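Local coordinates for PFC0360w protein (Plasmodium falciparum, PDB 3NI8) that probably activates the ATPase of the chaperone Hsp90, as Aha1 proteins do, at residues V84-F89 and C95-V100; R90-C95 and G130-R135; N36-A41 and Q142-N147. All blocks are in the same frame, centred on the assembly; numbering follows the deposited sequence.

Interaction 1 (V84-F89 and C95-V100); sequences VEKWKF and CDYSTV. With IPA (isopropyl alcohol), chain B.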
loop_
_atom_site.group_PDB
_atom_site.type_symbol
_atom_site.label_atom_id
_atom_site.label_comp_id
_atom_site.label_asym_id
_atom_site.label_seq_id
_atom_site.Cartn_x
_atom_site.Cartn_y
_atom_site.Cartn_z
ATOM N N VAL A 84 1.951 3.508 8.612
ATOM C CA VAL A 84 0.676 2.894 8.998
ATOM C C VAL A 84 -0.443 3.757 8.420
ATOM O O VAL A 84 -0.360 4.991 8.428
ATOM C CB VAL A 84 0.504 2.789 10.543
ATOM C CG1 VAL A 84 -0.786 2.014 10.887
ATOM C CG2 VAL A 84 1.728 2.135 11.194
ATOM N N GLU A 85 -1.491 3.107 7.935
ATOM C CA GLU A 85 -2.588 3.805 7.246
ATOM C C GLU A 85 -3.931 3.264 7.670
ATOM O O GLU A 85 -4.041 2.071 7.935
ATOM C CB GLU A 85 -2.473 3.602 5.724
ATOM C CG GLU A 85 -1.150 4.098 5.147
ATOM C CD GLU A 85 -0.929 3.680 3.714
ATOM O OE1 GLU A 85 -1.733 2.908 3.141
ATOM O OE2 GLU A 85 0.082 4.122 3.157
ATOM N N LYS A 86 -4.937 4.143 7.733
ATOM C CA LYS A 86 -6.335 3.741 7.471
ATOM C C LYS A 86 -6.463 3.639 5.943
ATOM O O LYS A 86 -5.862 4.426 5.218
ATOM C CB LYS A 86 -7.336 4.773 7.986
ATOM C CG LYS A 86 -7.148 5.213 9.446
ATOM C CD LYS A 86 -8.486 5.234 10.211
ATOM C CE LYS A 86 -9.407 6.361 9.752
ATOM N NZ LYS A 86 -8.754 7.666 10.060
ATOM N N TRP A 87 -7.249 2.693 5.457
ATOM C CA TRP A 87 -7.235 2.307 4.048
ATOM C C TRP A 87 -8.542 1.606 3.705
ATOM O O TRP A 87 -8.904 0.608 4.338
ATOM C CB TRP A 87 -6.069 1.334 3.831
ATOM C CG TRP A 87 -5.675 1.000 2.391
ATOM C CD1 TRP A 87 -4.576 1.480 1.711
ATOM C CD2 TRP A 87 -6.330 0.083 1.492
ATOM N NE1 TRP A 87 -4.514 0.922 0.450
ATOM C CE2 TRP A 87 -5.569 0.062 0.286
ATOM C CE3 TRP A 87 -7.475 -0.720 1.582
ATOM C CZ2 TRP A 87 -5.929 -0.731 -0.827
ATOM C CZ3 TRP A 87 -7.836 -1.512 0.484
ATOM C CH2 TRP A 87 -7.056 -1.513 -0.710
ATOM N N LYS A 88 -9.242 2.110 2.694
ATOM C CA LYS A 88 -10.450 1.441 2.194
ATOM C C LYS A 88 -10.589 1.593 0.677
ATOM O O LYS A 88 -9.987 2.489 0.090
ATOM C CB LYS A 88 -11.714 1.962 2.909
ATOM C CG LYS A 88 -12.058 3.418 2.565
ATOM C CD LYS A 88 -13.153 4.030 3.448
ATOM C CE LYS A 88 -14.515 3.428 3.163
ATOM N NZ LYS A 88 -15.292 3.370 4.431
ATOM N N PHE A 89 -11.339 0.682 0.055
ATOM C CA PHE A 89 -11.941 0.925 -1.252
ATOM C C PHE A 89 -13.195 1.750 -0.975
ATOM O O PHE A 89 -13.843 1.566 0.065
ATOM C CB PHE A 89 -12.359 -0.376 -1.918
ATOM C CG PHE A 89 -11.229 -1.177 -2.503
ATOM C CD1 PHE A 89 -10.693 -0.850 -3.754
ATOM C CD2 PHE A 89 -10.753 -2.304 -1.844
ATOM C CE1 PHE A 89 -9.662 -1.606 -4.311
ATOM C CE2 PHE A 89 -9.714 -3.080 -2.392
ATOM C CZ PHE A 89 -9.165 -2.734 -3.615
ATOM N N CYS A 95 -18.393 3.401 7.345
ATOM C CA CYS A 95 -17.660 3.189 8.594
ATOM C C CYS A 95 -16.377 2.356 8.460
ATOM O O CYS A 95 -15.395 2.615 9.167
ATOM C CB CYS A 95 -18.577 2.535 9.656
ATOM S SG CYS A 95 -19.246 3.670 10.965
ATOM N N ASP A 96 -16.387 1.355 7.582
ATOM C CA ASP A 96 -15.283 0.379 7.511
ATOM C C ASP A 96 -13.957 0.947 6.972
ATOM O O ASP A 96 -13.920 1.642 5.959
ATOM C CB ASP A 96 -15.721 -0.875 6.762
ATOM C CG ASP A 96 -16.790 -1.663 7.516
ATOM O OD1 ASP A 96 -17.082 -1.325 8.689
ATOM O OD2 ASP A 96 -17.342 -2.634 6.949
ATOM N N TYR A 97 -12.882 0.688 7.711
ATOM C CA TYR A 97 -11.525 1.076 7.336
ATOM C C TYR A 97 -10.591 -0.062 7.720
ATOM O O TYR A 97 -10.597 -0.506 8.867
ATOM C CB TYR A 97 -11.098 2.333 8.092
ATOM C CG TYR A 97 -11.266 3.628 7.332
ATOM C CD1 TYR A 97 -10.354 3.999 6.328
ATOM C CD2 TYR A 97 -12.337 4.495 7.609
ATOM C CE1 TYR A 97 -10.499 5.208 5.613
ATOM C CE2 TYR A 97 -12.498 5.711 6.893
ATOM C CZ TYR A 97 -11.566 6.056 5.908
ATOM O OH TYR A 97 -11.707 7.240 5.215
ATOM N N SER A 98 -9.785 -0.538 6.780
ATOM C CA SER A 98 -8.773 -1.520 7.128
ATOM C C SER A 98 -7.507 -0.803 7.630
ATOM O O SER A 98 -7.436 0.435 7.629
ATOM C CB SER A 98 -8.482 -2.433 5.934
ATOM O OG SER A 98 -7.761 -1.727 4.944
ATOM N N THR A 99 -6.518 -1.582 8.055
ATOM C CA THR A 99 -5.246 -1.040 8.494
ATOM C C THR A 99 -4.155 -1.643 7.644
ATOM O O THR A 99 -4.041 -2.880 7.538
ATOM C CB THR A 99 -4.970 -1.409 9.958
ATOM O OG1 THR A 99 -6.026 -0.908 10.777
ATOM C CG2 THR A 99 -3.659 -0.843 10.447
ATOM N N VAL A 100 -3.364 -0.774 7.021
ATOM C CA VAL A 100 -2.190 -1.214 6.294
ATOM C C VAL A 100 -0.933 -0.747 7.035
ATOM O O VAL A 100 -0.793 0.423 7.383
ATOM C CB VAL A 100 -2.195 -0.720 4.817
ATOM C CG1 VAL A 100 -0.847 -1.058 4.119
ATOM C CG2 VAL A 100 -3.365 -1.329 4.041
HETATM C C1 IPA B . -0.521 5.416 -0.377
HETATM C C2 IPA B . -0.348 4.011 0.211
HETATM C C3 IPA B . -0.681 2.854 -0.733
HETATM O O2 IPA B . 0.946 3.876 0.739
#

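Interaction 2 (R90-C95 and G130-R135); sequences RDWNEC and GGVLER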
loop_
_atom_site.group_PDB
_atom_site.type_symbol
_atom_site.label_atom_id
_atom_site.label_comp_id
_atom_site.label_asym_id
_atom_site.label_seq_id
_atom_site.Cartn_x
_atom_site.Cartn_y
_atom_site.Cartn_z
ATOM N N ARG A 90 -13.552 2.660 -1.880
ATOM C CA ARG A 90 -14.682 3.536 -1.603
ATOM C C ARG A 90 -16.021 2.817 -1.548
ATOM O O ARG A 90 -16.999 3.381 -1.098
ATOM C CB ARG A 90 -14.724 4.740 -2.546
ATOM C CG ARG A 90 -15.164 4.469 -3.945
ATOM C CD ARG A 90 -15.068 5.773 -4.726
ATOM N NE ARG A 90 -15.692 5.672 -6.042
ATOM C CZ ARG A 90 -16.605 6.523 -6.506
ATOM N NH1 ARG A 90 -16.989 7.570 -5.769
ATOM N NH2 ARG A 90 -17.123 6.335 -7.717
ATOM N N ASP A 91 -16.051 1.565 -1.989
ATOM C CA ASP A 91 -17.287 0.809 -2.044
ATOM C C ASP A 91 -17.552 -0.008 -0.771
ATOM O O ASP A 91 -18.595 -0.662 -0.662
ATOM C CB ASP A 91 -17.316 -0.079 -3.282
ATOM C CG ASP A 91 -16.320 -1.192 -3.211
ATOM O OD1 ASP A 91 -15.108 -0.913 -3.236
ATOM O OD2 ASP A 91 -16.739 -2.361 -3.138
ATOM N N TRP A 92 -16.616 0.035 0.178
ATOM C CA TRP A 92 -16.838 -0.510 1.513
ATOM C C TRP A 92 -17.840 0.367 2.274
ATOM O O TRP A 92 -18.091 1.518 1.893
ATOM C CB TRP A 92 -15.526 -0.553 2.301
ATOM C CG TRP A 92 -14.544 -1.544 1.831
ATOM C CD1 TRP A 92 -14.672 -2.398 0.775
ATOM C CD2 TRP A 92 -13.236 -1.761 2.366
ATOM N NE1 TRP A 92 -13.529 -3.148 0.624
ATOM C CE2 TRP A 92 -12.630 -2.777 1.592
ATOM C CE3 TRP A 92 -12.517 -1.207 3.428
ATOM C CZ2 TRP A 92 -11.338 -3.256 1.862
ATOM C CZ3 TRP A 92 -11.225 -1.677 3.684
ATOM C CH2 TRP A 92 -10.657 -2.693 2.909
ATOM N N ASN A 93 -18.386 -0.166 3.362
ATOM C CA ASN A 93 -19.257 0.611 4.235
ATOM C C ASN A 93 -18.586 1.894 4.630
ATOM O O ASN A 93 -17.367 1.921 4.822
ATOM C CB ASN A 93 -19.612 -0.178 5.488
ATOM C CG ASN A 93 -20.667 -1.209 5.228
ATOM O OD1 ASN A 93 -21.774 -0.884 4.763
ATOM N ND2 ASN A 93 -20.343 -2.471 5.518
ATOM N N GLU A 94 -19.383 2.951 4.754
ATOM C CA GLU A 94 -18.878 4.274 5.113
ATOM C C GLU A 94 -17.960 4.185 6.349
ATOM O O GLU A 94 -16.876 4.785 6.363
ATOM C CB GLU A 94 -20.056 5.256 5.283
ATOM C CG GLU A 94 -19.833 6.475 6.221
ATOM C CD GLU A 94 -19.266 7.736 5.532
ATOM O OE1 GLU A 94 -18.243 7.649 4.804
ATOM O OE2 GLU A 94 -19.833 8.832 5.769
ATOM N N CYS A 95 -18.393 3.401 7.345
ATOM C CA CYS A 95 -17.660 3.189 8.594
ATOM C C CYS A 95 -16.377 2.356 8.460
ATOM O O CYS A 95 -15.395 2.615 9.167
ATOM C CB CYS A 95 -18.577 2.535 9.656
ATOM S SG CYS A 95 -19.246 3.670 10.965
ATOM N N GLY A 130 -19.098 -10.195 -1.278
ATOM C CA GLY A 130 -17.940 -10.736 -0.579
ATOM C C GLY A 130 -16.668 -10.690 -1.416
ATOM O O GLY A 130 -16.555 -9.892 -2.350
ATOM N N GLY A 131 -15.705 -11.541 -1.054
ATOM C CA GLY A 131 -14.407 -11.611 -1.708
ATOM C C GLY A 131 -13.520 -10.386 -1.581
ATOM O O GLY A 131 -12.663 -10.138 -2.452
ATOM N N VAL A 132 -13.696 -9.642 -0.489
ATOM C CA VAL A 132 -12.937 -8.413 -0.265
ATOM C C VAL A 132 -11.460 -8.678 -0.013
ATOM O O VAL A 132 -10.598 -7.922 -0.490
ATOM C CB VAL A 132 -13.519 -7.562 0.887
ATOM C CG1 VAL A 132 -12.711 -6.302 1.072
ATOM C CG2 VAL A 132 -14.992 -7.213 0.613
ATOM N N LEU A 133 -11.168 -9.733 0.742
ATOM C CA LEU A 133 -9.790 -10.047 1.097
ATOM C C LEU A 133 -8.957 -10.342 -0.153
ATOM O O LEU A 133 -7.899 -9.766 -0.322
ATOM C CB LEU A 133 -9.683 -11.176 2.149
ATOM C CG LEU A 133 -8.253 -11.560 2.616
ATOM C CD1 LEU A 133 -8.266 -12.242 3.975
ATOM C CD2 LEU A 133 -7.462 -12.440 1.633
ATOM N N GLU A 134 -9.405 -11.244 -1.030
ATOM C CA GLU A 134 -8.635 -11.515 -2.266
ATOM C C GLU A 134 -8.485 -10.252 -3.127
ATOM O O GLU A 134 -7.424 -10.023 -3.719
ATOM C CB GLU A 134 -9.198 -12.681 -3.091
ATOM C CG GLU A 134 -8.740 -14.089 -2.637
ATOM C CD GLU A 134 -7.215 -14.325 -2.722
ATOM O OE1 GLU A 134 -6.671 -15.010 -1.815
ATOM O OE2 GLU A 134 -6.567 -13.843 -3.684
ATOM N N ARG A 135 -9.521 -9.422 -3.168
ATOM C CA ARG A 135 -9.446 -8.180 -3.931
ATOM C C ARG A 135 -8.321 -7.268 -3.427
ATOM O O ARG A 135 -7.557 -6.727 -4.228
ATOM C CB ARG A 135 -10.824 -7.479 -3.917
ATOM C CG ARG A 135 -10.859 -6.110 -4.550
ATOM C CD ARG A 135 -12.239 -5.754 -5.068
ATOM N NE ARG A 135 -13.186 -5.485 -3.996
ATOM C CZ ARG A 135 -13.683 -4.286 -3.701
ATOM N NH1 ARG A 135 -14.543 -4.185 -2.679
ATOM N NH2 ARG A 135 -13.336 -3.202 -4.410
#

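Interaction 3 (N36-A41 and Q142-N147); sequences NAFTDA and QNFLHN. With IPA (isopropyl alcohol), chain B.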
loop_
_atom_site.group_PDB
_atom_site.type_symbol
_atom_site.label_atom_id
_atom_site.label_comp_id
_atom_site.label_asym_id
_atom_site.label_seq_id
_atom_site.Cartn_x
_atom_site.Cartn_y
_atom_site.Cartn_z
ATOM N N ASN A 36 9.651 5.948 -0.368
ATOM C CA ASN A 36 9.210 6.920 -1.382
ATOM C C ASN A 36 8.056 6.368 -2.196
ATOM O O ASN A 36 7.039 7.028 -2.385
ATOM C CB ASN A 36 10.348 7.310 -2.342
ATOM C CG ASN A 36 9.860 8.166 -3.521
ATOM O OD1 ASN A 36 9.642 7.660 -4.629
ATOM N ND2 ASN A 36 9.694 9.465 -3.285
ATOM N N ALA A 37 8.217 5.139 -2.654
ATOM C CA ALA A 37 7.250 4.549 -3.570
ATOM C C ALA A 37 5.837 4.471 -2.954
ATOM O O ALA A 37 4.823 4.505 -3.698
ATOM C CB ALA A 37 7.713 3.161 -4.021
ATOM N N PHE A 38 5.766 4.349 -1.618
ATOM C CA PHE A 38 4.486 4.248 -0.943
ATOM C C PHE A 38 3.879 5.600 -0.568
ATOM O O PHE A 38 2.673 5.666 -0.248
ATOM C CB PHE A 38 4.587 3.373 0.302
ATOM C CG PHE A 38 4.491 1.903 0.016
ATOM C CD1 PHE A 38 3.288 1.230 0.181
ATOM C CD2 PHE A 38 5.613 1.191 -0.421
ATOM C CE1 PHE A 38 3.198 -0.121 -0.102
ATOM C CE2 PHE A 38 5.531 -0.159 -0.694
ATOM C CZ PHE A 38 4.329 -0.823 -0.530
ATOM N N THR A 39 4.684 6.666 -0.612
ATOM C CA THR A 39 4.275 7.938 -0.023
ATOM C C THR A 39 4.382 9.158 -0.953
ATOM O O THR A 39 4.105 10.297 -0.547
ATOM C CB THR A 39 5.122 8.246 1.225
ATOM O OG1 THR A 39 6.505 8.267 0.852
ATOM C CG2 THR A 39 4.909 7.207 2.322
ATOM N N ASP A 40 4.812 8.928 -2.184
ATOM C CA ASP A 40 5.069 10.005 -3.125
ATOM C C ASP A 40 4.061 9.932 -4.272
ATOM O O ASP A 40 4.010 8.936 -5.024
ATOM C CB ASP A 40 6.497 9.886 -3.630
ATOM C CG ASP A 40 6.859 10.930 -4.664
ATOM O OD1 ASP A 40 6.002 11.331 -5.493
ATOM O OD2 ASP A 40 8.050 11.323 -4.663
ATOM N N ALA A 41 3.273 10.999 -4.402
ATOM C CA ALA A 41 2.184 11.056 -5.369
ATOM C C ALA A 41 2.635 10.718 -6.796
ATOM O O ALA A 41 1.930 9.985 -7.515
ATOM C CB ALA A 41 1.485 12.410 -5.317
ATOM N N GLN A 142 -0.602 -8.182 -7.758
ATOM C CA GLN A 142 -0.771 -8.156 -9.220
ATOM C C GLN A 142 -0.560 -6.785 -9.831
ATOM O O GLN A 142 -0.184 -6.682 -11.000
ATOM C CB GLN A 142 -2.153 -8.728 -9.656
ATOM C CG GLN A 142 -2.465 -10.193 -9.225
ATOM C CD GLN A 142 -1.276 -11.131 -9.417
ATOM O OE1 GLN A 142 -0.779 -11.312 -10.538
ATOM N NE2 GLN A 142 -0.806 -11.725 -8.327
ATOM N N ASN A 143 -0.806 -5.731 -9.064
ATOM C CA ASN A 143 -0.677 -4.372 -9.592
ATOM C C ASN A 143 0.441 -3.615 -8.883
ATOM O O ASN A 143 1.520 -3.407 -9.436
ATOM C CB ASN A 143 -1.982 -3.541 -9.458
ATOM C CG ASN A 143 -3.265 -4.284 -9.909
ATOM O OD1 ASN A 143 -4.381 -3.959 -9.421
ATOM N ND2 ASN A 143 -3.134 -5.240 -10.838
ATOM N N PHE A 144 0.164 -3.219 -7.645
ATOM C CA PHE A 144 1.053 -2.358 -6.886
ATOM C C PHE A 144 2.460 -2.908 -6.664
ATOM O O PHE A 144 3.449 -2.272 -7.046
ATOM C CB PHE A 144 0.419 -2.032 -5.547
ATOM C CG PHE A 144 0.998 -0.828 -4.882
ATOM C CD1 PHE A 144 0.282 0.359 -4.839
ATOM C CD2 PHE A 144 2.261 -0.881 -4.284
ATOM C CE1 PHE A 144 0.813 1.476 -4.195
ATOM C CE2 PHE A 144 2.799 0.235 -3.642
ATOM C CZ PHE A 144 2.071 1.412 -3.585
ATOM N N LEU A 145 2.563 -4.063 -6.022
ATOM C CA LEU A 145 3.890 -4.627 -5.750
ATOM C C LEU A 145 4.584 -5.107 -7.022
ATOM O O LEU A 145 5.805 -5.064 -7.115
ATOM C CB LEU A 145 3.831 -5.743 -4.697
ATOM C CG LEU A 145 3.388 -5.320 -3.285
ATOM C CD1 LEU A 145 3.129 -6.532 -2.420
ATOM C CD2 LEU A 145 4.396 -4.366 -2.602
ATOM N N HIS A 146 3.798 -5.564 -7.997
ATOM C CA HIS A 146 4.313 -5.969 -9.288
ATOM C C HIS A 146 5.011 -4.821 -10.008
ATOM O O HIS A 146 6.118 -4.993 -10.537
ATOM C CB HIS A 146 3.177 -6.498 -10.147
ATOM C CG HIS A 146 3.632 -7.099 -11.437
ATOM N ND1 HIS A 146 3.628 -6.400 -12.628
ATOM C CD2 HIS A 146 4.131 -8.327 -11.716
ATOM C CE1 HIS A 146 4.086 -7.181 -13.589
ATOM N NE2 HIS A 146 4.405 -8.352 -13.061
ATOM N N ASN A 147 4.386 -3.648 -10.003
ATOM C CA ASN A 147 4.913 -2.509 -10.738
ATOM C C ASN A 147 6.156 -1.864 -10.121
ATOM O O ASN A 147 6.927 -1.208 -10.821
ATOM C CB ASN A 147 3.819 -1.476 -10.994
ATOM C CG ASN A 147 2.705 -2.017 -11.858
ATOM O OD1 ASN A 147 2.893 -2.951 -12.661
ATOM N ND2 ASN A 147 1.528 -1.447 -11.697
HETATM C C1 IPA B . -0.521 5.416 -0.377
HETATM C C2 IPA B . -0.348 4.011 0.211
HETATM C C3 IPA B . -0.681 2.854 -0.733
HETATM O O2 IPA B . 0.946 3.876 0.739
#

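Interaction 1 (V84-F89 and C95-V100)
E85, K86 and W87 run antiparallel to V100, T99 and S98, with E85–V100 and W87–S98 as the hydrogen-bonded pairs and K86–T99 as the non-hydrogen-bonded pair between them. The bond from E85 N to V100 O measures 2.8 Å, whereas that from W87 N to S98 O is weak. W87 O is gripped twice by one residue: S98 N and S98 OG reach it from opposite faces of its carbonyl plane, the hydroxyl at 2.7 Å from W87 O. S98 OG stands between its backbone N and carbonyl carbon (chi1 72°) and is also hydrogen-bonded to H118 of strand 111-119.

Y97 lies between two lysine chains. K88 CD packs over one face of its ring, 3.6 Å from Y97 CZ, and K86 CE sits over the centre of the opposite face, 4.0 Å from the ring centroid. K88 NZ stands over the Y97 ring, 4.7 Å from its centroid, and donates to N93 O and D96 O (2.7 Å to the latter), tying down the hairpin loop. K86 NZ forms a salt bridge with E73. On the other side of the sheet, V100 CG2 rests over the five-membered ring of W87, 3.7 Å from W87 CG.

The two strands form a beta hairpin flanked by strands 70-78 and 111-119, and helix 132-150 covers the W87 face, C136 packing on W87 and W140 on V100.

Interaction 2 (R90-C95 and G130-R135)
D91 OD2 is held by two groups, R135 NH1 and the side-chain amide nitrogen of N125. The bond from R135 NH1 to D91 OD2 measures 2.9 Å but is bent and weak, with an angle of 129° at the hydrogen. A sounder bond of the same salt bridge runs from R135 NH2 to D91 OD1 at 3.1 Å, arriving on the syn side of the oxygen; OD1 lies almost in the guanidinium plane. Since the two flat groups are turned 50° against each other, the pairing falls short of a coplanar, evenly shared bidentate bridge. The bond from N125 helps to fix the rotation of the carboxylate.

Next to the ion pair, the end of the W92 indole lies against V132 in the first turn of helix 132-150. V132 CG1 approaches the pyrrole and benzene parts of the indole obliquely, lying 3.3 Å from W92 NE1 and 3.4 Å from W92 CZ2. V132 places this methyl anti to its backbone N (chi1 -180°), on the side of the indole. R135 NH1 comes to the edge of the same ring, near its plane, 3.6 Å from W92 NE1, with the guanidinium nearly perpendicular to the indole. R135 NH1 thus adjoins both the D91 carboxylate and the indole edge, which makes the ionic and apolar halves of the contact neighbours.

G131, with positive phi, takes the N-cap position of helix 132-150. The contact ties the first turn of that helix to the loop joining strands 82-89 and 98-106, with P122 and N125 packing on W92, I121 on V132, and F89 in cation-pi contact with R135.

Interaction 3 (N36-A41 and Q142-N147)
F38 and F144 make a buried apolar contact between helix 31-39 and the C-terminal half of the long helix 132-150, near the centre of the chain. Their ring centroids are 4.9 Å apart and the rings meet at a slant, planes 39° apart. F144 CE2 does most of the touching: it lies over one face of the F38 ring toward the rim, 3.6 Å from F38 CE1. F144 sends its CG anti to the backbone N (chi1 -161°), carrying the ring across to helix 31-39. At the edge of the F38 ring, L145 CD2 adds a looser contact, 4.1 Å from F38 CZ.

An isopropanol molecule, probably from the crystallisation liquor, lies beside the pair. Its O2 is 2.7 Å from F38 O and also within reach of E85 OE2, and its methyl carbon C3 is 4.0 Å from F144 CE1.

L114 and L116 of strand 111-119 and I83 of strand 82-89 pack on F38, while L44 and L47 of helix 41-47 meet F144. This apolar interior, enclosed between a long C-terminal helix, short helices and a curved antiparallel sheet, is characteristic of the helix-grip fold of the SRPBCC superfamily, to which Aha1-like domains belong.

In the fold
Interaction 3 is the buried member of the set, whose protein contact is apolar, while interactions 1 and 2 are partly buried and more polar. Interactions 2 and 3 use the same helix, 132-150, at its start and farther along, and their centres lie about 20 Å apart. Interactions 1 and 2 adjoin, their centres about 10 Å apart: one holds the hairpin strands by backbone bonds, the other fastens the intervening loop by charge and indole packing. K88 links them through N93 O. Interactions 1 and 3 do not touch, yet both border the isopropanol, whose O2 lies within hydrogen-bonding distance of both E85 OE2 and F38 O.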